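Local atomic coordinates of phosphoribosylaminoimidazole carboxylase, ATPase subunit (Thermotoga maritima, PDB entry 3AX6), a protein that probably catalyses the ATP-dependent carboxylation of 5-aminoimidazole ribonucleotide with bicarbonate to N5-carboxyaminoimidazole ribonucleotide, a step of purine biosynthesis. Residues K21-Y26 against H281-M286; L295-V300 against V350-E355; S329-G334 against M344-V349. All blocks are in the same frame, centred on the assembly; numbering follows the deposited sequence.

Contact 1 of 3, residues K21-Y26 against H281-M286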
loop_
_atom_site.group_PDB
_atom_site.type_symbol
_atom_site.label_atom_id
_atom_site.label_comp_id
_atom_site.label_asym_id
_atom_site.label_seq_id
_atom_site.Cartn_x
_atom_site.Cartn_y
_atom_site.Cartn_z
ATOM N N LYS A 21 -4.596 -2.551 10.283
ATOM C CA LYS A 21 -4.977 -3.950 10.153
ATOM C C LYS A 21 -3.823 -4.738 9.550
ATOM O O LYS A 21 -3.639 -5.912 9.864
ATOM C CB LYS A 21 -6.231 -4.080 9.294
ATOM C CG LYS A 21 -7.431 -3.385 9.929
ATOM C CD LYS A 21 -8.721 -3.598 9.144
ATOM C CE LYS A 21 -9.112 -5.075 9.099
ATOM N NZ LYS A 21 -9.203 -5.667 10.453
ATOM N N LYS A 22 -3.042 -4.082 8.696
ATOM C CA LYS A 22 -1.884 -4.716 8.071
ATOM C C LYS A 22 -0.854 -5.143 9.115
ATOM O O LYS A 22 -0.123 -6.110 8.912
ATOM C CB LYS A 22 -1.196 -3.764 7.097
ATOM C CG LYS A 22 -1.671 -3.823 5.661
ATOM C CD LYS A 22 -0.691 -3.066 4.756
ATOM C CE LYS A 22 0.741 -3.590 4.937
ATOM N NZ LYS A 22 1.733 -2.914 4.063
HETATM N N MSE A 23 -0.789 -4.414 10.225
HETATM C CA MSE A 23 0.178 -4.725 11.269
HETATM C C MSE A 23 -0.411 -5.709 12.274
HETATM O O MSE A 23 0.211 -6.022 13.286
HETATM C CB MSE A 23 0.628 -3.435 11.965
HETATM C CG MSE A 23 2.007 -3.520 12.615
HETATM SE SE MSE A 23 2.713 -1.781 13.164
HETATM C CE MSE A 23 2.578 -0.890 11.445
ATOM N N GLY A 24 -1.614 -6.193 11.973
ATOM C CA GLY A 24 -2.274 -7.157 12.840
ATOM C C GLY A 24 -3.149 -6.592 13.946
ATOM O O GLY A 24 -3.444 -7.279 14.920
ATOM N N PHE A 25 -3.582 -5.348 13.813
ATOM C CA PHE A 25 -4.415 -4.762 14.840
ATOM C C PHE A 25 -5.896 -4.804 14.497
ATOM O O PHE A 25 -6.282 -4.909 13.334
ATOM C CB PHE A 25 -3.982 -3.318 15.094
ATOM C CG PHE A 25 -2.609 -3.198 15.675
ATOM C CD1 PHE A 25 -2.338 -3.678 16.951
ATOM C CD2 PHE A 25 -1.578 -2.616 14.947
ATOM C CE1 PHE A 25 -1.057 -3.579 17.493
ATOM C CE2 PHE A 25 -0.300 -2.514 15.478
ATOM C CZ PHE A 25 -0.039 -2.998 16.755
ATOM N N TYR A 26 -6.723 -4.728 15.530
ATOM C CA TYR A 26 -8.165 -4.734 15.364
ATOM C C TYR A 26 -8.553 -3.261 15.398
ATOM O O TYR A 26 -8.125 -2.539 16.294
ATOM C CB TYR A 26 -8.819 -5.466 16.534
ATOM C CG TYR A 26 -10.301 -5.698 16.380
ATOM C CD1 TYR A 26 -10.781 -6.823 15.717
ATOM C CD2 TYR A 26 -11.226 -4.806 16.918
ATOM C CE1 TYR A 26 -12.144 -7.065 15.599
ATOM C CE2 TYR A 26 -12.600 -5.039 16.803
ATOM C CZ TYR A 26 -13.047 -6.172 16.145
ATOM O OH TYR A 26 -14.390 -6.434 16.048
ATOM N N HIS A 281 2.595 6.283 11.740
ATOM C CA HIS A 281 1.662 6.760 12.750
ATOM C C HIS A 281 1.221 5.625 13.672
ATOM O O HIS A 281 1.130 5.803 14.896
ATOM C CB HIS A 281 0.438 7.388 12.078
ATOM C CG HIS A 281 -0.518 8.025 13.039
ATOM N ND1 HIS A 281 -0.184 9.125 13.800
ATOM C CD2 HIS A 281 -1.793 7.708 13.371
ATOM C CE1 HIS A 281 -1.212 9.458 14.561
ATOM N NE2 HIS A 281 -2.201 8.613 14.320
ATOM N N ILE A 282 0.945 4.462 13.083
ATOM C CA ILE A 282 0.526 3.304 13.864
ATOM C C ILE A 282 1.668 2.877 14.773
ATOM O O ILE A 282 1.462 2.618 15.960
ATOM C CB ILE A 282 0.134 2.099 12.967
ATOM C CG1 ILE A 282 -1.011 2.485 12.024
ATOM C CG2 ILE A 282 -0.285 0.918 13.839
ATOM C CD1 ILE A 282 -2.222 3.069 12.720
ATOM N N ARG A 283 2.872 2.806 14.218
ATOM C CA ARG A 283 4.037 2.428 15.013
ATOM C C ARG A 283 4.198 3.360 16.214
ATOM O O ARG A 283 4.423 2.903 17.331
ATOM C CB ARG A 283 5.329 2.488 14.187
ATOM C CG ARG A 283 5.495 1.413 13.103
ATOM C CD ARG A 283 6.950 1.401 12.649
ATOM N NE ARG A 283 7.190 0.660 11.419
ATOM C CZ ARG A 283 8.260 -0.100 11.216
ATOM N NH1 ARG A 283 9.178 -0.218 12.170
ATOM N NH2 ARG A 283 8.423 -0.738 10.064
ATOM N N ALA A 284 4.066 4.664 15.980
ATOM C CA ALA A 284 4.240 5.634 17.046
ATOM C C ALA A 284 3.183 5.573 18.144
ATOM O O ALA A 284 3.517 5.613 19.330
ATOM C CB ALA A 284 4.316 7.041 16.465
ATOM N N ILE A 285 1.912 5.469 17.775
ATOM C CA ILE A 285 0.887 5.436 18.812
ATOM C C ILE A 285 0.862 4.106 19.565
ATOM O O ILE A 285 0.296 4.019 20.658
ATOM C CB ILE A 285 -0.517 5.736 18.249
ATOM C CG1 ILE A 285 -1.011 4.570 17.392
ATOM C CG2 ILE A 285 -0.476 7.027 17.448
ATOM C CD1 ILE A 285 -2.439 4.755 16.890
HETATM N N MSE A 286 1.472 3.075 18.985
HETATM C CA MSE A 286 1.532 1.770 19.643
HETATM C C MSE A 286 2.879 1.611 20.357
HETATM O O MSE A 286 3.220 0.527 20.822
HETATM C CB MSE A 286 1.353 0.628 18.630
HETATM C CG MSE A 286 0.007 0.598 17.918
HETATM SE SE MSE A 286 -1.491 0.759 19.121
HETATM C CE MSE A 286 -1.228 -0.837 20.140
#

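Contact 2 of 3, residues L295-V300 against V350-E355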
loop_
_atom_site.group_PDB
_atom_site.type_symbol
_atom_site.label_atom_id
_atom_site.label_comp_id
_atom_site.label_asym_id
_atom_site.label_seq_id
_atom_site.Cartn_x
_atom_site.Cartn_y
_atom_site.Cartn_z
ATOM N N LEU A 295 14.282 8.149 1.663
ATOM C CA LEU A 295 13.614 8.514 0.418
ATOM C C LEU A 295 14.249 7.677 -0.678
ATOM O O LEU A 295 15.430 7.842 -0.984
ATOM C CB LEU A 295 13.804 10.000 0.113
ATOM C CG LEU A 295 13.118 10.537 -1.149
ATOM C CD1 LEU A 295 11.618 10.556 -0.961
ATOM C CD2 LEU A 295 13.603 11.945 -1.434
ATOM N N LEU A 296 13.463 6.777 -1.262
ATOM C CA LEU A 296 13.953 5.888 -2.302
ATOM C C LEU A 296 14.058 6.563 -3.666
ATOM O O LEU A 296 14.909 6.207 -4.481
ATOM C CB LEU A 296 13.037 4.664 -2.411
ATOM C CG LEU A 296 12.873 3.794 -1.164
ATOM C CD1 LEU A 296 11.846 2.703 -1.440
ATOM C CD2 LEU A 296 14.215 3.178 -0.777
ATOM N N ILE A 297 13.196 7.538 -3.916
ATOM C CA ILE A 297 13.198 8.226 -5.200
ATOM C C ILE A 297 12.377 9.494 -5.083
ATOM O O ILE A 297 11.368 9.509 -4.389
ATOM C CB ILE A 297 12.557 7.323 -6.296
ATOM C CG1 ILE A 297 12.589 8.015 -7.655
ATOM C CG2 ILE A 297 11.102 7.017 -5.934
ATOM C CD1 ILE A 297 12.237 7.079 -8.800
ATOM N N PRO A 298 12.808 10.581 -5.750
ATOM C CA PRO A 298 12.103 11.869 -5.731
ATOM C C PRO A 298 10.656 11.695 -6.185
ATOM O O PRO A 298 10.351 10.794 -6.959
ATOM C CB PRO A 298 12.913 12.714 -6.705
ATOM C CG PRO A 298 14.312 12.213 -6.464
ATOM C CD PRO A 298 14.106 10.711 -6.437
ATOM N N ALA A 299 9.772 12.567 -5.719
ATOM C CA ALA A 299 8.367 12.458 -6.076
ATOM C C ALA A 299 7.594 13.766 -6.058
ATOM O O ALA A 299 7.901 14.693 -5.311
ATOM C CB ALA A 299 7.686 11.455 -5.146
ATOM N N VAL A 300 6.570 13.820 -6.894
ATOM C CA VAL A 300 5.703 14.980 -6.976
ATOM C C VAL A 300 4.278 14.455 -6.843
ATOM O O VAL A 300 3.858 13.582 -7.598
ATOM C CB VAL A 300 5.879 15.715 -8.322
ATOM C CG1 VAL A 300 4.904 16.889 -8.414
ATOM C CG2 VAL A 300 7.319 16.218 -8.443
ATOM N N VAL A 350 6.804 9.506 -9.655
ATOM C CA VAL A 350 8.137 9.261 -9.119
ATOM C C VAL A 350 9.141 9.228 -10.259
ATOM O O VAL A 350 8.873 8.663 -11.321
ATOM C CB VAL A 350 8.207 7.934 -8.319
ATOM C CG1 VAL A 350 7.322 8.033 -7.092
ATOM C CG2 VAL A 350 7.776 6.760 -9.189
ATOM N N ASP A 351 10.286 9.860 -10.036
ATOM C CA ASP A 351 11.346 9.923 -11.034
ATOM C C ASP A 351 12.668 10.262 -10.341
ATOM O O ASP A 351 12.701 11.020 -9.376
ATOM C CB ASP A 351 11.009 10.988 -12.089
ATOM C CG ASP A 351 11.905 10.909 -13.320
ATOM O OD1 ASP A 351 13.141 10.980 -13.175
ATOM O OD2 ASP A 351 11.366 10.783 -14.441
ATOM N N ARG A 352 13.752 9.685 -10.842
ATOM C CA ARG A 352 15.080 9.905 -10.291
ATOM C C ARG A 352 15.423 11.391 -10.323
ATOM O O ARG A 352 16.157 11.884 -9.470
ATOM C CB ARG A 352 16.106 9.103 -11.102
ATOM C CG ARG A 352 17.438 8.895 -10.406
ATOM C CD ARG A 352 17.239 8.174 -9.083
ATOM N NE ARG A 352 16.667 6.840 -9.244
ATOM C CZ ARG A 352 16.216 6.104 -8.233
ATOM N NH1 ARG A 352 16.269 6.582 -6.994
ATOM N NH2 ARG A 352 15.732 4.888 -8.451
ATOM N N ASP A 353 14.878 12.093 -11.314
ATOM C CA ASP A 353 15.099 13.531 -11.488
ATOM C C ASP A 353 13.846 14.318 -11.082
ATOM O O ASP A 353 12.847 14.325 -11.807
ATOM C CB ASP A 353 15.425 13.832 -12.951
ATOM C CG ASP A 353 15.654 15.304 -13.206
ATOM O OD1 ASP A 353 15.602 15.717 -14.382
ATOM O OD2 ASP A 353 15.896 16.049 -12.234
ATOM N N VAL A 354 13.915 14.999 -9.944
ATOM C CA VAL A 354 12.785 15.763 -9.430
ATOM C C VAL A 354 12.183 16.741 -10.433
ATOM O O VAL A 354 10.973 16.961 -10.434
ATOM C CB VAL A 354 13.166 16.518 -8.123
ATOM C CG1 VAL A 354 14.180 17.614 -8.412
ATOM C CG2 VAL A 354 11.924 17.083 -7.469
ATOM N N GLU A 355 13.007 17.330 -11.292
ATOM C CA GLU A 355 12.480 18.266 -12.276
ATOM C C GLU A 355 11.671 17.543 -13.360
ATOM O O GLU A 355 10.735 18.108 -13.924
ATOM C CB GLU A 355 13.613 19.087 -12.889
ATOM C CG GLU A 355 14.246 20.059 -11.893
ATOM C CD GLU A 355 13.272 21.122 -11.399
ATOM O OE1 GLU A 355 13.581 21.794 -10.395
ATOM O OE2 GLU A 355 12.202 21.294 -12.019
HETATM O O HOH W 1 16.605 4.066 -5.677
#

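Contact 3 of 3, residues S329-G334 against M344-V349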
loop_
_atom_site.group_PDB
_atom_site.type_symbol
_atom_site.label_atom_id
_atom_site.label_comp_id
_atom_site.label_asym_id
_atom_site.label_seq_id
_atom_site.Cartn_x
_atom_site.Cartn_y
_atom_site.Cartn_z
ATOM N N SER A 329 1.348 7.176 -10.894
ATOM C CA SER A 329 0.458 6.192 -10.293
ATOM C C SER A 329 -0.739 6.971 -9.749
ATOM O O SER A 329 -0.611 8.136 -9.366
ATOM C CB SER A 329 1.156 5.416 -9.171
ATOM O OG SER A 329 1.450 6.249 -8.070
ATOM N N LEU A 330 -1.902 6.334 -9.719
ATOM C CA LEU A 330 -3.106 6.998 -9.257
ATOM C C LEU A 330 -3.682 6.468 -7.950
ATOM O O LEU A 330 -3.712 5.264 -7.710
ATOM C CB LEU A 330 -4.172 6.918 -10.344
ATOM C CG LEU A 330 -5.587 7.280 -9.904
ATOM C CD1 LEU A 330 -5.632 8.734 -9.445
ATOM C CD2 LEU A 330 -6.545 7.046 -11.061
ATOM N N HIS A 331 -4.148 7.386 -7.112
ATOM C CA HIS A 331 -4.748 7.031 -5.835
ATOM C C HIS A 331 -6.104 7.732 -5.719
ATOM O O HIS A 331 -6.222 8.791 -5.121
ATOM C CB HIS A 331 -3.844 7.464 -4.682
ATOM C CG HIS A 331 -4.166 6.793 -3.386
ATOM N ND1 HIS A 331 -5.457 6.487 -3.008
ATOM C CD2 HIS A 331 -3.369 6.396 -2.364
ATOM C CE1 HIS A 331 -5.442 5.933 -1.810
ATOM N NE2 HIS A 331 -4.188 5.866 -1.397
ATOM N N PHE A 332 -7.125 7.121 -6.303
ATOM C CA PHE A 332 -8.481 7.660 -6.295
ATOM C C PHE A 332 -9.208 7.167 -5.042
ATOM O O PHE A 332 -9.326 5.962 -4.831
ATOM C CB PHE A 332 -9.202 7.175 -7.554
ATOM C CG PHE A 332 -10.594 7.700 -7.711
ATOM C CD1 PHE A 332 -10.817 8.988 -8.165
ATOM C CD2 PHE A 332 -11.687 6.883 -7.444
ATOM C CE1 PHE A 332 -12.110 9.461 -8.363
ATOM C CE2 PHE A 332 -12.985 7.342 -7.635
ATOM C CZ PHE A 332 -13.199 8.635 -8.098
ATOM N N TYR A 333 -9.673 8.091 -4.203
ATOM C CA TYR A 333 -10.389 7.698 -2.994
ATOM C C TYR A 333 -11.809 7.355 -3.443
ATOM O O TYR A 333 -12.369 8.026 -4.311
ATOM C CB TYR A 333 -10.438 8.839 -1.969
ATOM C CG TYR A 333 -9.157 9.631 -1.796
ATOM C CD1 TYR A 333 -7.909 9.004 -1.795
ATOM C CD2 TYR A 333 -9.196 11.013 -1.605
ATOM C CE1 TYR A 333 -6.727 9.737 -1.610
ATOM C CE2 TYR A 333 -8.019 11.760 -1.414
ATOM C CZ TYR A 333 -6.791 11.115 -1.422
ATOM O OH TYR A 333 -5.633 11.846 -1.262
ATOM N N GLY A 334 -12.397 6.322 -2.855
ATOM C CA GLY A 334 -13.736 5.933 -3.254
ATOM C C GLY A 334 -14.867 6.759 -2.666
ATOM O O GLY A 334 -15.671 6.244 -1.890
HETATM N N MSE A 344 -10.933 14.367 -4.251
HETATM C CA MSE A 344 -11.358 13.046 -4.696
HETATM C C MSE A 344 -10.197 12.052 -4.717
HETATM O O MSE A 344 -10.399 10.851 -4.861
HETATM C CB MSE A 344 -11.972 13.145 -6.091
HETATM C CG MSE A 344 -13.204 14.036 -6.161
HETATM SE SE MSE A 344 -14.574 13.444 -4.933
HETATM C CE MSE A 344 -15.370 12.052 -6.031
ATOM N N GLY A 345 -8.979 12.556 -4.579
ATOM C CA GLY A 345 -7.823 11.679 -4.590
ATOM C C GLY A 345 -6.562 12.433 -4.942
ATOM O O GLY A 345 -6.526 13.667 -4.889
ATOM N N HIS A 346 -5.516 11.691 -5.276
ATOM C CA HIS A 346 -4.259 12.295 -5.674
ATOM C C HIS A 346 -3.529 11.330 -6.593
ATOM O O HIS A 346 -3.892 10.154 -6.684
ATOM C CB HIS A 346 -3.379 12.635 -4.446
ATOM C CG HIS A 346 -2.810 11.441 -3.733
ATOM N ND1 HIS A 346 -3.468 10.800 -2.705
ATOM C CD2 HIS A 346 -1.638 10.779 -3.895
ATOM C CE1 HIS A 346 -2.728 9.797 -2.265
ATOM N NE2 HIS A 346 -1.612 9.761 -2.971
ATOM N N PHE A 347 -2.535 11.839 -7.309
ATOM C CA PHE A 347 -1.726 11.004 -8.166
ATOM C C PHE A 347 -0.298 11.425 -7.885
ATOM O O PHE A 347 -0.054 12.551 -7.446
ATOM C CB PHE A 347 -2.123 11.138 -9.653
ATOM C CG PHE A 347 -1.766 12.453 -10.293
ATOM C CD1 PHE A 347 -0.475 12.694 -10.754
ATOM C CD2 PHE A 347 -2.743 13.427 -10.495
ATOM C CE1 PHE A 347 -0.165 13.881 -11.412
ATOM C CE2 PHE A 347 -2.447 14.616 -11.150
ATOM C CZ PHE A 347 -1.160 14.849 -11.613
ATOM N N THR A 348 0.639 10.509 -8.090
ATOM C CA THR A 348 2.042 10.779 -7.816
ATOM C C THR A 348 2.911 10.403 -9.002
ATOM O O THR A 348 2.612 9.467 -9.740
ATOM C CB THR A 348 2.521 9.978 -6.597
ATOM O OG1 THR A 348 1.726 10.318 -5.454
ATOM C CG2 THR A 348 3.967 10.291 -6.295
ATOM N N VAL A 349 3.991 11.146 -9.181
ATOM C CA VAL A 349 4.907 10.883 -10.270
ATOM C C VAL A 349 6.296 10.738 -9.678
ATOM O O VAL A 349 6.890 11.725 -9.227
ATOM C CB VAL A 349 4.900 12.041 -11.293
ATOM C CG1 VAL A 349 6.030 11.869 -12.285
ATOM C CG2 VAL A 349 3.560 12.080 -12.018
HETATM O O HOH W 2 4.071 6.985 -8.498
HETATM O O HOH W 3 -0.387 7.772 -6.092
#

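Contact 1 of 3, residues K21-Y26 against H281-M286
Phe-25 and Ile-282 lie alongside one another with their side chains running in opposite directions, and the branch methyl CG2 of Ile-282 comes within 3.8 Å of Phe-25 CE2. The same isoleucine methyl faces selenomethionine Met-23 as well, its CG2 standing 4.1 Å from Met-23 SE, so a single branch is shared by two residues of the other segment. Met-23 gets there because its CG is anti to the backbone N (chi1 -155°) and the chain stays extended until the last bond, where it bends. The bend turns the terminal methyl onto Arg-283, and Met-23 CE sits 4.1 Å from Arg-283 CG, the two side chains crossing nearly at a right angle. What Met-23 meets is the aliphatic part of the arginine. The charged end runs on to a salt bridge with Glu-279 and a hydrogen bond to Leu-328 O of the second subunit.

Selenomethionine Met-286 closes the group by meeting Phe-25 tip to tip. Its chain is folded back at both of its last torsions, which brings Met-286 CG to 3.8 Å from Phe-25 CZ and Met-286 CE to 3.8 Å from Phe-25 CE1. Met-286 SE is 4.8 Å from the centroid of the Phe-25 ring, a Met-aromatic contact. No hydrogen bond joins the segments; the contact is buried and apolar.

The turn that delivers Met-23 and Phe-25 is a Schellman motif: Gly-24, at positive phi, ends helix 11-22, with Phe-25 N bonded to Ala-20 O. This turn after helix 11-22 packs against the C-terminal end of helix 277-285. Strand 3-7 of the N-terminal parallel sheet fills in beside them, its Ile-4 touching Phe-25, Ile-282 and Met-286.

Contact 2 of 3, residues L295-V300 against V350-E355
Ala-299 and Val-350 form a non-hydrogen-bonded antiparallel pair, where strand 299-305 begins and strand 343-350 ends in the large antiparallel sheet of the chain. Just past the pair, Asp-351 N donates to Pro-298 O at 3.2 Å, a fairly straight bond (162°).

Apolar contacts pack around this pair. Val-350 CG1 lies 4.0 Å from Ala-299 CB, and Ile-297 CG2 comes to 3.9 Å from Val-350 CB, the two side chains crossing at about a right angle. Farther on, Pro-298 CB rests 4.1 Å from Val-354 CB, at the first turn of helix 354-364.

Local polar bonds shape the exit from the strand. Asp-351 OD1 accepts from Asp-353 N at 2.8 Å, an Asx turn, while OD2 of the same carboxylate is paired with Arg-356 and Lys-360. Asp-353 then takes the N-cap position, its OD2 accepting from Glu-355 N from above the carboxylate plane.

The guanidinium of Arg-352 combines charged, hydrogen-bonded and apolar contacts. Bent at chi2 and chi3, the chain swings back over the other segment, and NH2 makes a salt bridge to Glu-294 of the second subunit. Arg-352 NH1 donates to Leu-296 O at 2.9 Å, and Ile-297 CD1 sits 4.1 Å above the guanidinium plane, over its centre.

Contact 3 of 3, residues S329-G334 against M344-V349
Tyr-333 OH and His-346 ND1 lie 2.8 Å apart in a hydrogen bond that either could donate. The hydroxyl meets the imidazole at its edge, near the ring plane. Tyr-333 and His-346 sit rim to rim, neither ring over the other's face. His-346 is set up for this by its first torsion (chi1 70°), which places CG between the backbone N and the carbonyl carbon and brings the ring back toward the partner strand. There His-331 CB stands over one face of the imidazole, 3.7 Å from its centroid, a CH-pi contact. The two histidine rings themselves are inclined, their planes at 38°, with His-331 CD2 3.5 Å from His-346 CE1. His-346 is further held by stacking with His-267. Gly-345 CA lies over the Tyr-333 ring, but so close that the spacing is doubtful.

Underneath, the strands pair in regular antiparallel fashion. His-331 N donates to His-346 O at 2.8 Å and His-331 O receives the reciprocal bond from His-346 N; Ser-329 and Thr-348 repeat the pattern, and Tyr-333 N reaches Met-344 O at 2.9 Å. On the same face as the histidines, water 2 bonds to Ser-329 OG at 2.8 Å, while water 3 also bonds that hydroxyl and reaches Thr-348 OG1 only weakly.

The opposite face is apolar. Leu-330 CD1 approaches Phe-347 CB at 4.3 Å, and Phe-332 CE1 touches Met-344 CB. At the outer side of the hairpin, Leu-330 O accepts from Lys-22 NZ of the second subunit. Met-344 and Gly-345 both face Leu-304 on the next strand, a classic beta bulge. The whole is a beta hairpin of the PurK C-terminal domain, strands 328-332 and 343-350, with 328-332 the outermost strand of its sheet within this chain.

Overall arrangement
Contact 1 stands apart, its centre about 28 Å from that of contact 2 and 23 Å from that of contact 3; it joins the turn after one helix to the end of another by buried apolar packing. Contacts 2 and 3 share a sheet and touch through Val-300 O and Val-349 N, probably hydrogen-bonded at 2.9 Å. Contact 3 is nested within the chain loop that contact 2 closes. Buried contact 3 combines backbone pairing with an aromatic cluster, whereas contact 2, partly buried, mixes one strand pair with charged groups and capping. All three reach the second subunit; Lys-22 packs on His-331 of that subunit, linking contact 1 of one chain with contact 3 of the other.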